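PDB 6UY4: dihydroorotate dehydrogenase from Schistosoma mansoni, which probably catalyses the FMN-dependent oxidation of (S)-dihydroorotate to orotate with a quinone as electron acceptor, a step of de novo pyrimidine synthesis. Local coordinates for residues L353-S356 against F357-G361; C75-G79 against L80-H84. All blocks are in the same frame, centred on the assembly; numbering follows the deposited sequence.

Overall arrangement
Interaction 2 is the short hairpin 75-84 just ahead of strand 86-88, the first of the parallel barrel strands; interaction 1 is the end of strand 350-353, the last of them, and the short helix 355-360 that follows it. These two barrel strands are neighbours. The centres of the contacts lie about 23 Å apart and their nearest atoms about 8 Å, so they do not touch. Strand 350-353 connects them: Cys75, Val77 and Phe82 rest on Leu350 at its start, and its end runs into interaction 1. Residues 353-361 touch both FMN and the bound naphthoquinone inhibitor, whereas the hairpin lies away from the cofactor, with the Phe78 side chain about 11 Å from that of Lys241, an FMN-binding residue.

Interaction 1: L353-S356 against F357-G361; sequences LYTS and FVYQG. With FMN (flavin mononucleotide), chain G; QLA (2-[(4-fluorophenyl)amino]-3-hydroxynaphthalene-1,4-dione), chain B.
Thr355 O receives the regular helical bond from Tyr359 N, 3.2 Å long and in the carbonyl plane, and a weak one from Val358 N. Tyr354 O takes two weak bonds, from Phe357 N and Val358 N, while Gln360 N bonds weakly to Ser356 O; after this short helix Gly361 leaves with positive phi. At the helix start, Thr355 N (2.9 Å, N-H...O 159°) and Thr355 OG1 (3.1 Å) both donate to FMN O3P, gripping the phosphate at a helix N terminus whose dipole probably favours the anion. Thr355 OG1 is also hydrogen-bonded to Ser303 OG. Thr355 CG2, anti to the backbone N, lies in plane at the edge of the Tyr359 ring, 3.5 Å from CE2. The Tyr354 ring lays one face on the flavin's dimethyl end, FMN C8 standing 3.9 Å above its plane, offset toward the rim. The Leu353 and Phe357 side chains cross at about a right angle, CD1 of Leu353 lying 3.7 Å from CB of Phe357. Both Val358 methyls meet the naphthoquinone, CG1 3.5 Å from QLA C11, and the Phe357 ring lies obliquely near the fluoroaniline. Leu353, Ser356 and Phe357 rest on Val364 of helix 364-376, and Thr355 and Tyr359 on Val137 of strand 136-139.

Interaction 2: C75-G79 against L80-H84; sequences CKVFG and LEFDH
The Phe82 ring has Val77 O in plane at its edge, 3.7 Å from CE1, and Cys75 O also at the edge, near the plane; the His109 ring meets it with planes at about 85°. Cys75 SG stands obliquely to the Phe82 ring, 5.4 Å from its centroid, in a sulfur-aromatic contact. Chi1 of 48° sets SG between the backbone N and the carbonyl carbon of Cys75, 3.6 Å from Phe82 CB. The Phe78 ring carries Val77 CG1 over one face, 3.5 Å above the plane and offset toward the rim. Cys75 and Phe82 form a hydrogen-bonded antiparallel pair, Phe82 N reaching Cys75 O at 2.9 Å and nearly straight (171°). Val77 and Leu80 form the second such pair: Leu80 N donates to Val77 O from above the carbonyl plane, and Val77 N answers to Leu80 O. The non-hydrogen-bonded pair between them, Lys76 with Glu81, faces the other way. Cys75, Val77 and Phe82 lie against Leu350, and Leu80 and Phe82 against Val165. This is a beta hairpin with a two-residue loop, Phe78-Gly79, in a type I' turn, both residues at positive phi, packed across the N-terminal ends of strands 350-353 and 165-170, the bottom of the TIM barrel, ahead of its first strand.

Interaction 1: L353-S356 against F357-G361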
ATOM      1  N   LEU A 353      -6.337   2.383  -0.546  1.00 65.64           N
ATOM      2  CA  LEU A 353      -6.415   3.403   0.489  1.00 61.98           C
ATOM      3  C   LEU A 353      -5.887   2.828   1.796  1.00 64.87           C
ATOM      4  O   LEU A 353      -5.641   1.625   1.919  1.00 66.70           O
ATOM      5  CB  LEU A 353      -7.849   3.927   0.651  1.00 67.40           C
ATOM      6  CG  LEU A 353      -8.964   2.920   0.955  1.00 69.13           C
ATOM      7  CD1 LEU A 353      -9.152   2.719   2.456  1.00 65.96           C
ATOM      8  CD2 LEU A 353     -10.270   3.354   0.305  1.00 71.68           C
ATOM      9  N   TYR A 354      -5.723   3.709   2.781  0.89 71.44           N
ATOM     10  CA  TYR A 354      -5.214   3.315   4.088  0.89 69.69           C
ATOM     11  C   TYR A 354      -5.669   4.314   5.143  0.89 71.51           C
ATOM     12  O   TYR A 354      -6.371   3.949   6.091  0.89 79.93           O
ATOM     13  CB  TYR A 354      -3.684   3.224   4.059  0.89 65.50           C
ATOM     14  CG  TYR A 354      -3.045   2.561   5.265  0.89 65.47           C
ATOM     15  CD1 TYR A 354      -2.288   1.410   5.119  0.89 63.51           C
ATOM     16  CD2 TYR A 354      -3.183   3.095   6.544  0.89 64.15           C
ATOM     17  CE1 TYR A 354      -1.696   0.806   6.205  0.89 68.06           C
ATOM     18  CE2 TYR A 354      -2.597   2.490   7.637  0.89 64.65           C
ATOM     19  CZ  TYR A 354      -1.854   1.346   7.462  0.89 67.40           C
ATOM     20  OH  TYR A 354      -1.264   0.740   8.548  0.89 68.57           O
ATOM     21  N   THR A 355      -5.266   5.576   4.985  1.00 71.15           N
ATOM     22  CA  THR A 355      -5.535   6.576   6.013  1.00 75.90           C
ATOM     23  C   THR A 355      -7.027   6.845   6.155  1.00 84.39           C
ATOM     24  O   THR A 355      -7.534   6.984   7.275  1.00 85.54           O
ATOM     25  CB  THR A 355      -4.784   7.868   5.694  1.00 76.13           C
ATOM     26  OG1 THR A 355      -3.379   7.597   5.614  1.00 75.81           O
ATOM     27  CG2 THR A 355      -5.031   8.906   6.772  1.00 83.27           C
ATOM     28  N   SER A 356      -7.752   6.921   5.036  1.00 78.63           N
ATOM     29  CA  SER A 356      -9.193   7.122   5.113  1.00 70.63           C
ATOM     30  C   SER A 356      -9.895   5.964   5.806  1.00 76.43           C
ATOM     31  O   SER A 356     -10.988   6.153   6.349  1.00 85.34           O
ATOM     32  CB  SER A 356      -9.778   7.328   3.717  1.00 76.92           C
ATOM     33  OG  SER A 356      -9.452   6.246   2.865  1.00 80.56           O
ATOM     34  N   PHE A 357      -9.297   4.771   5.801  1.00 78.83           N
ATOM     35  CA  PHE A 357      -9.850   3.673   6.584  1.00 84.59           C
ATOM     36  C   PHE A 357      -9.693   3.925   8.078  1.00 84.97           C
ATOM     37  O   PHE A 357     -10.508   3.450   8.877  1.00 92.53           O
ATOM     38  CB  PHE A 357      -9.184   2.356   6.187  1.00 85.17           C
ATOM     39  CG  PHE A 357      -9.705   1.161   6.934  1.00 79.47           C
ATOM     40  CD1 PHE A 357      -9.029   0.668   8.037  1.00 85.88           C
ATOM     41  CD2 PHE A 357     -10.869   0.528   6.530  1.00 82.96           C
ATOM     42  CE1 PHE A 357      -9.504  -0.431   8.726  1.00 88.43           C
ATOM     43  CE2 PHE A 357     -11.348  -0.573   7.215  1.00 83.37           C
ATOM     44  CZ  PHE A 357     -10.664  -1.053   8.314  1.00 86.28           C
ATOM     45  N   VAL A 358      -8.660   4.673   8.473  1.00 81.21           N
ATOM     46  CA  VAL A 358      -8.479   5.007   9.882  1.00 87.11           C
ATOM     47  C   VAL A 358      -9.530   6.015  10.332  1.00 86.34           C
ATOM     48  O   VAL A 358     -10.094   5.899  11.427  1.00 83.62           O
ATOM     49  CB  VAL A 358      -7.051   5.530  10.125  1.00 83.48           C
ATOM     50  CG1 VAL A 358      -6.916   6.092  11.532  1.00 84.76           C
ATOM     51  CG2 VAL A 358      -6.032   4.428   9.886  1.00 87.05           C
ATOM     52  N   TYR A 359      -9.822   7.007   9.492  1.00 84.07           N
ATOM     53  CA  TYR A 359     -10.720   8.095   9.857  1.00 82.17           C
ATOM     54  C   TYR A 359     -12.173   7.846   9.473  1.00 88.43           C
ATOM     55  O   TYR A 359     -13.047   8.599   9.914  1.00 92.05           O
ATOM     56  CB  TYR A 359     -10.246   9.405   9.217  1.00 83.26           C
ATOM     57  CG  TYR A 359      -8.950   9.931   9.792  1.00 86.30           C
ATOM     58  CD1 TYR A 359      -8.931  10.603  11.007  1.00 83.43           C
ATOM     59  CD2 TYR A 359      -7.747   9.761   9.119  1.00 86.46           C
ATOM     60  CE1 TYR A 359      -7.751  11.088  11.539  1.00 86.73           C
ATOM     61  CE2 TYR A 359      -6.561  10.244   9.644  1.00 82.19           C
ATOM     62  CZ  TYR A 359      -6.569  10.906  10.853  1.00 84.02           C
ATOM     63  OH  TYR A 359      -5.392  11.388  11.378  1.00 82.41           O
ATOM     64  N   GLN A 360     -12.462   6.819   8.670  1.00 85.15           N
ATOM     65  CA  GLN A 360     -13.834   6.531   8.275  1.00 83.22           C
ATOM     66  C   GLN A 360     -14.295   5.120   8.611  1.00 85.60           C
ATOM     67  O   GLN A 360     -15.500   4.852   8.534  1.00 90.80           O
ATOM     68  CB  GLN A 360     -14.024   6.775   6.769  1.00 83.82           C
ATOM     69  CG  GLN A 360     -13.667   8.187   6.327  1.00 85.27           C
ATOM     70  CD  GLN A 360     -14.039   8.458   4.884  1.00 83.81           C
ATOM     71  OE1 GLN A 360     -14.819   7.720   4.283  1.00 80.70           O
ATOM     72  NE2 GLN A 360     -13.480   9.522   4.318  1.00 81.93           N
ATOM     73  N   GLY A 361     -13.392   4.216   8.977  1.00 85.48           N
ATOM     74  CA  GLY A 361     -13.775   2.897   9.422  1.00 86.37           C
ATOM     75  C   GLY A 361     -14.076   1.933   8.292  1.00 85.81           C
ATOM     76  O   GLY A 361     -13.777   2.193   7.122  1.00 84.30           O
TER
HETATM   77  N1  FMN G 406       3.409   0.903   2.038  1.00 62.89           N
HETATM   78  C2  FMN G 406       4.143  -0.214   1.691  1.00 63.97           C
HETATM   79  O2  FMN G 406       4.394  -0.441   0.509  1.00 66.61           O
HETATM   80  N3  FMN G 406       4.594  -1.080   2.666  1.00 63.65           N
HETATM   81  C4  FMN G 406       4.316  -0.832   3.995  1.00 66.89           C
HETATM   82  O4  FMN G 406       4.719  -1.604   4.864  1.00 71.92           O
HETATM   83  C4A FMN G 406       3.578   0.291   4.349  1.00 67.59           C
HETATM   84  N5  FMN G 406       3.298   0.544   5.676  1.00 71.86           N
HETATM   85  C5A FMN G 406       2.562   1.657   6.026  1.00 68.53           C
HETATM   86  C6  FMN G 406       2.281   1.904   7.366  1.00 68.04           C
HETATM   87  C7  FMN G 406       1.544   3.025   7.728  1.00 71.85           C
HETATM   88  C7M FMN G 406       1.245   3.287   9.175  1.00 65.21           C
HETATM   89  C8  FMN G 406       1.085   3.899   6.748  1.00 70.52           C
HETATM   90  C8M FMN G 406       0.287   5.110   7.136  1.00 66.45           C
HETATM   91  C9  FMN G 406       1.368   3.651   5.408  1.00 68.68           C
HETATM   92  C9A FMN G 406       2.105   2.530   5.042  1.00 67.00           C
HETATM   93  N10 FMN G 406       2.388   2.273   3.711  1.00 62.85           N
HETATM   94  C10 FMN G 406       3.125   1.159   3.365  1.00 66.33           C
HETATM   95  C1' FMN G 406       1.913   3.199   2.632  1.00 59.89           C
HETATM   96  C2' FMN G 406       0.513   2.811   2.171  1.00 63.65           C
HETATM   97  O2' FMN G 406       0.494   1.456   1.783  1.00 62.34           O
HETATM   98  C3' FMN G 406       0.073   3.666   0.991  1.00 72.08           C
HETATM   99  O3' FMN G 406       1.062   3.627  -0.014  1.00 74.71           O
HETATM  100  C4' FMN G 406      -0.184   5.116   1.388  1.00 69.47           C
HETATM  101  O4' FMN G 406      -0.483   5.213   2.764  1.00 68.50           O
HETATM  102  C5' FMN G 406      -1.360   5.638   0.580  1.00 67.71           C
HETATM  103  O5' FMN G 406      -1.805   6.872   1.084  1.00 79.66           O
HETATM  104  P   FMN G 406      -3.278   6.956   1.721  1.00 68.19           P
HETATM  105  O1P FMN G 406      -3.538   8.389   2.116  1.00 73.45           O
HETATM  106  O2P FMN G 406      -4.310   6.480   0.727  1.00 73.82           O
HETATM  107  O3P FMN G 406      -3.318   6.091   2.954  1.00 60.82           O
HETATM  108  C1  QLA B 401      -5.021   2.034  12.675  1.00 96.31           C
HETATM  109  O1  QLA B 401      -4.573   1.139  11.979  1.00108.32           O
HETATM  110  C2  QLA B 401      -6.322   1.813  13.378  1.00 97.57           C
HETATM  111  O2  QLA B 401      -6.855   0.606  13.256  1.00105.98           O
HETATM  112  C3  QLA B 401      -6.921   2.866  14.109  1.00 99.49           C
HETATM  113  O3  QLA B 401      -6.619   4.995  15.143  1.00 95.28           O
HETATM  114  C4  QLA B 401      -9.276   2.099  13.895  1.00106.55           C
HETATM  115  C5  QLA B 401      -9.364   2.116  12.510  1.00109.77           C
HETATM  116  C6  QLA B 401     -10.411   1.486  11.860  1.00112.64           C
HETATM  117  C7  QLA B 401     -11.347   0.835  12.615  1.00115.03           C
HETATM  118  C8  QLA B 401     -11.291   0.783  13.979  1.00114.93           C
HETATM  119  C9  QLA B 401     -10.241   1.418  14.623  1.00109.94           C
HETATM  120  C10 QLA B 401      -6.140   4.126  14.368  1.00100.88           C
HETATM  121  C11 QLA B 401      -4.855   4.320  13.669  1.00102.19           C
HETATM  122  C12 QLA B 401      -4.176   5.521  13.821  1.00102.87           C
HETATM  123  C13 QLA B 401      -2.976   5.725  13.170  1.00113.52           C
HETATM  124  C14 QLA B 401      -2.442   4.730  12.361  1.00102.29           C
HETATM  125  C15 QLA B 401      -3.107   3.533  12.203  1.00 94.45           C
HETATM  126  C16 QLA B 401      -4.319   3.320  12.853  1.00100.34           C
HETATM  127  F1  QLA B 401     -12.376   0.212  11.978  1.00119.30           F
HETATM  128  N1  QLA B 401      -8.188   2.738  14.555  1.00101.15           N

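Interaction 2: C75-G79 against L80-H84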
ATOM      1  N   CYS A  75     -14.259  -5.562 -12.555  1.00 74.31           N
ATOM      2  CA  CYS A  75     -13.182  -5.354 -13.509  1.00 81.26           C
ATOM      3  C   CYS A  75     -12.288  -6.586 -13.547  1.00 81.08           C
ATOM      4  O   CYS A  75     -12.378  -7.476 -12.697  1.00 76.88           O
ATOM      5  CB  CYS A  75     -12.363  -4.103 -13.164  1.00 79.60           C
ATOM      6  SG  CYS A  75     -11.859  -3.995 -11.430  1.00 84.98           S
ATOM      7  N   LYS A  76     -11.418  -6.623 -14.554  1.00 78.90           N
ATOM      8  CA  LYS A  76     -10.463  -7.711 -14.745  1.00 69.91           C
ATOM      9  C   LYS A  76      -9.081  -7.102 -14.930  1.00 69.81           C
ATOM     10  O   LYS A  76      -8.818  -6.445 -15.942  1.00 66.89           O
ATOM     11  CB  LYS A  76     -10.845  -8.578 -15.946  1.00 65.00           C
ATOM     12  CG  LYS A  76     -12.125  -9.375 -15.750  1.00 77.61           C
ATOM     13  CD  LYS A  76     -12.517 -10.122 -17.013  1.00 82.28           C
ATOM     14  CE  LYS A  76     -12.874  -9.163 -18.137  1.00 76.16           C
ATOM     15  NZ  LYS A  76     -13.303  -9.888 -19.365  1.00 73.54           N
ATOM     16  N   VAL A  77      -8.204  -7.309 -13.950  1.00 65.91           N
ATOM     17  CA  VAL A  77      -6.832  -6.819 -13.993  1.00 66.17           C
ATOM     18  C   VAL A  77      -5.902  -8.003 -13.773  1.00 68.01           C
ATOM     19  O   VAL A  77      -6.128  -8.814 -12.866  1.00 65.56           O
ATOM     20  CB  VAL A  77      -6.579  -5.724 -12.939  1.00 67.50           C
ATOM     21  CG1 VAL A  77      -5.196  -5.124 -13.118  1.00 64.11           C
ATOM     22  CG2 VAL A  77      -7.648  -4.643 -13.027  1.00 66.03           C
ATOM     23  N   PHE A  78      -4.859  -8.102 -14.602  0.87 68.54           N
ATOM     24  CA  PHE A  78      -3.940  -9.242 -14.599  0.87 63.47           C
ATOM     25  C   PHE A  78      -4.686 -10.562 -14.771  0.87 61.39           C
ATOM     26  O   PHE A  78      -4.276 -11.594 -14.234  0.87 59.19           O
ATOM     27  CB  PHE A  78      -3.087  -9.280 -13.327  0.87 61.99           C
ATOM     28  CG  PHE A  78      -2.445  -7.968 -12.984  0.87 57.82           C
ATOM     29  CD1 PHE A  78      -1.517  -7.392 -13.833  0.87 61.68           C
ATOM     30  CD2 PHE A  78      -2.759  -7.320 -11.801  0.87 59.35           C
ATOM     31  CE1 PHE A  78      -0.923  -6.184 -13.517  0.87 63.90           C
ATOM     32  CE2 PHE A  78      -2.168  -6.113 -11.477  0.87 61.22           C
ATOM     33  CZ  PHE A  78      -1.249  -5.545 -12.336  0.87 64.71           C
ATOM     34  N   GLY A  79      -5.788 -10.537 -15.517  1.00 63.69           N
ATOM     35  CA  GLY A  79      -6.612 -11.716 -15.682  1.00 60.76           C
ATOM     36  C   GLY A  79      -7.367 -12.148 -14.447  1.00 62.20           C
ATOM     37  O   GLY A  79      -7.898 -13.264 -14.423  1.00 67.91           O
ATOM     38  N   LEU A  80      -7.434 -11.307 -13.419  1.00 68.41           N
ATOM     39  CA  LEU A  80      -8.106 -11.628 -12.169  1.00 59.36           C
ATOM     40  C   LEU A  80      -9.397 -10.830 -12.054  1.00 65.34           C
ATOM     41  O   LEU A  80      -9.448  -9.658 -12.440  1.00 71.81           O
ATOM     42  CB  LEU A  80      -7.204 -11.332 -10.968  1.00 64.24           C
ATOM     43  CG  LEU A  80      -5.907 -12.138 -10.878  1.00 62.81           C
ATOM     44  CD1 LEU A  80      -5.060 -11.658  -9.712  1.00 60.73           C
ATOM     45  CD2 LEU A  80      -6.212 -13.620 -10.749  1.00 60.27           C
ATOM     46  N   GLU A  81     -10.433 -11.468 -11.519  1.00 65.30           N
ATOM     47  CA  GLU A  81     -11.736 -10.836 -11.360  1.00 68.08           C
ATOM     48  C   GLU A  81     -11.764 -10.052 -10.052  1.00 70.68           C
ATOM     49  O   GLU A  81     -11.487 -10.607  -8.982  1.00 64.08           O
ATOM     50  CB  GLU A  81     -12.845 -11.887 -11.387  1.00 70.22           C
ATOM     51  CG  GLU A  81     -14.222 -11.353 -11.047  1.00 79.44           C
ATOM     52  CD  GLU A  81     -15.267 -12.449 -10.980  1.00 90.47           C
ATOM     53  OE1 GLU A  81     -14.949 -13.599 -11.350  1.00 93.26           O
ATOM     54  OE2 GLU A  81     -16.406 -12.160 -10.554  1.00 93.85           O
ATOM     55  N   PHE A  82     -12.100  -8.768 -10.137  1.00 71.41           N
ATOM     56  CA  PHE A  82     -12.213  -7.899  -8.974  1.00 67.03           C
ATOM     57  C   PHE A  82     -13.663  -7.469  -8.803  1.00 73.31           C
ATOM     58  O   PHE A  82     -14.316  -7.071  -9.776  1.00 79.49           O
ATOM     59  CB  PHE A  82     -11.314  -6.668  -9.112  1.00 69.07           C
ATOM     60  CG  PHE A  82      -9.851  -6.953  -8.917  1.00 64.67           C
ATOM     61  CD1 PHE A  82      -9.092  -7.488  -9.944  1.00 66.56           C
ATOM     62  CD2 PHE A  82      -9.232  -6.675  -7.709  1.00 66.29           C
ATOM     63  CE1 PHE A  82      -7.745  -7.747  -9.768  1.00 63.87           C
ATOM     64  CE2 PHE A  82      -7.884  -6.932  -7.527  1.00 64.51           C
ATOM     65  CZ  PHE A  82      -7.141  -7.467  -8.558  1.00 60.12           C
ATOM     66  N   ASP A  83     -14.164  -7.555  -7.568  1.00 71.53           N
ATOM     67  CA  ASP A  83     -15.517  -7.090  -7.285  1.00 72.85           C
ATOM     68  C   ASP A  83     -15.654  -5.595  -7.545  1.00 76.23           C
ATOM     69  O   ASP A  83     -16.718  -5.133  -7.971  1.00 77.13           O
ATOM     70  CB  ASP A  83     -15.886  -7.423  -5.839  1.00 66.87           C
ATOM     71  CG  ASP A  83     -17.354  -7.188  -5.536  1.00 76.20           C
ATOM     72  OD1 ASP A  83     -18.150  -7.037  -6.486  1.00 90.93           O
ATOM     73  OD2 ASP A  83     -17.710  -7.152  -4.340  1.00 80.40           O
ATOM     74  N   HIS A  84     -14.591  -4.836  -7.306  1.00 75.85           N
ATOM     75  CA  HIS A  84     -14.538  -3.405  -7.572  1.00 76.97           C
ATOM     76  C   HIS A  84     -13.078  -2.963  -7.468  1.00 71.01           C
ATOM     77  O   HIS A  84     -12.270  -3.652  -6.846  1.00 67.76           O
ATOM     78  CB  HIS A  84     -15.427  -2.619  -6.591  1.00 75.37           C
ATOM     79  CG  HIS A  84     -15.179  -2.946  -5.153  1.00 66.02           C
ATOM     80  ND1 HIS A  84     -14.208  -2.319  -4.404  1.00 69.69           N
ATOM     81  CD2 HIS A  84     -15.782  -3.831  -4.324  1.00 68.80           C
ATOM     82  CE1 HIS A  84     -14.222  -2.804  -3.176  1.00 77.62           C
ATOM     83  NE2 HIS A  84     -15.167  -3.723  -3.100  1.00 74.71           N
TER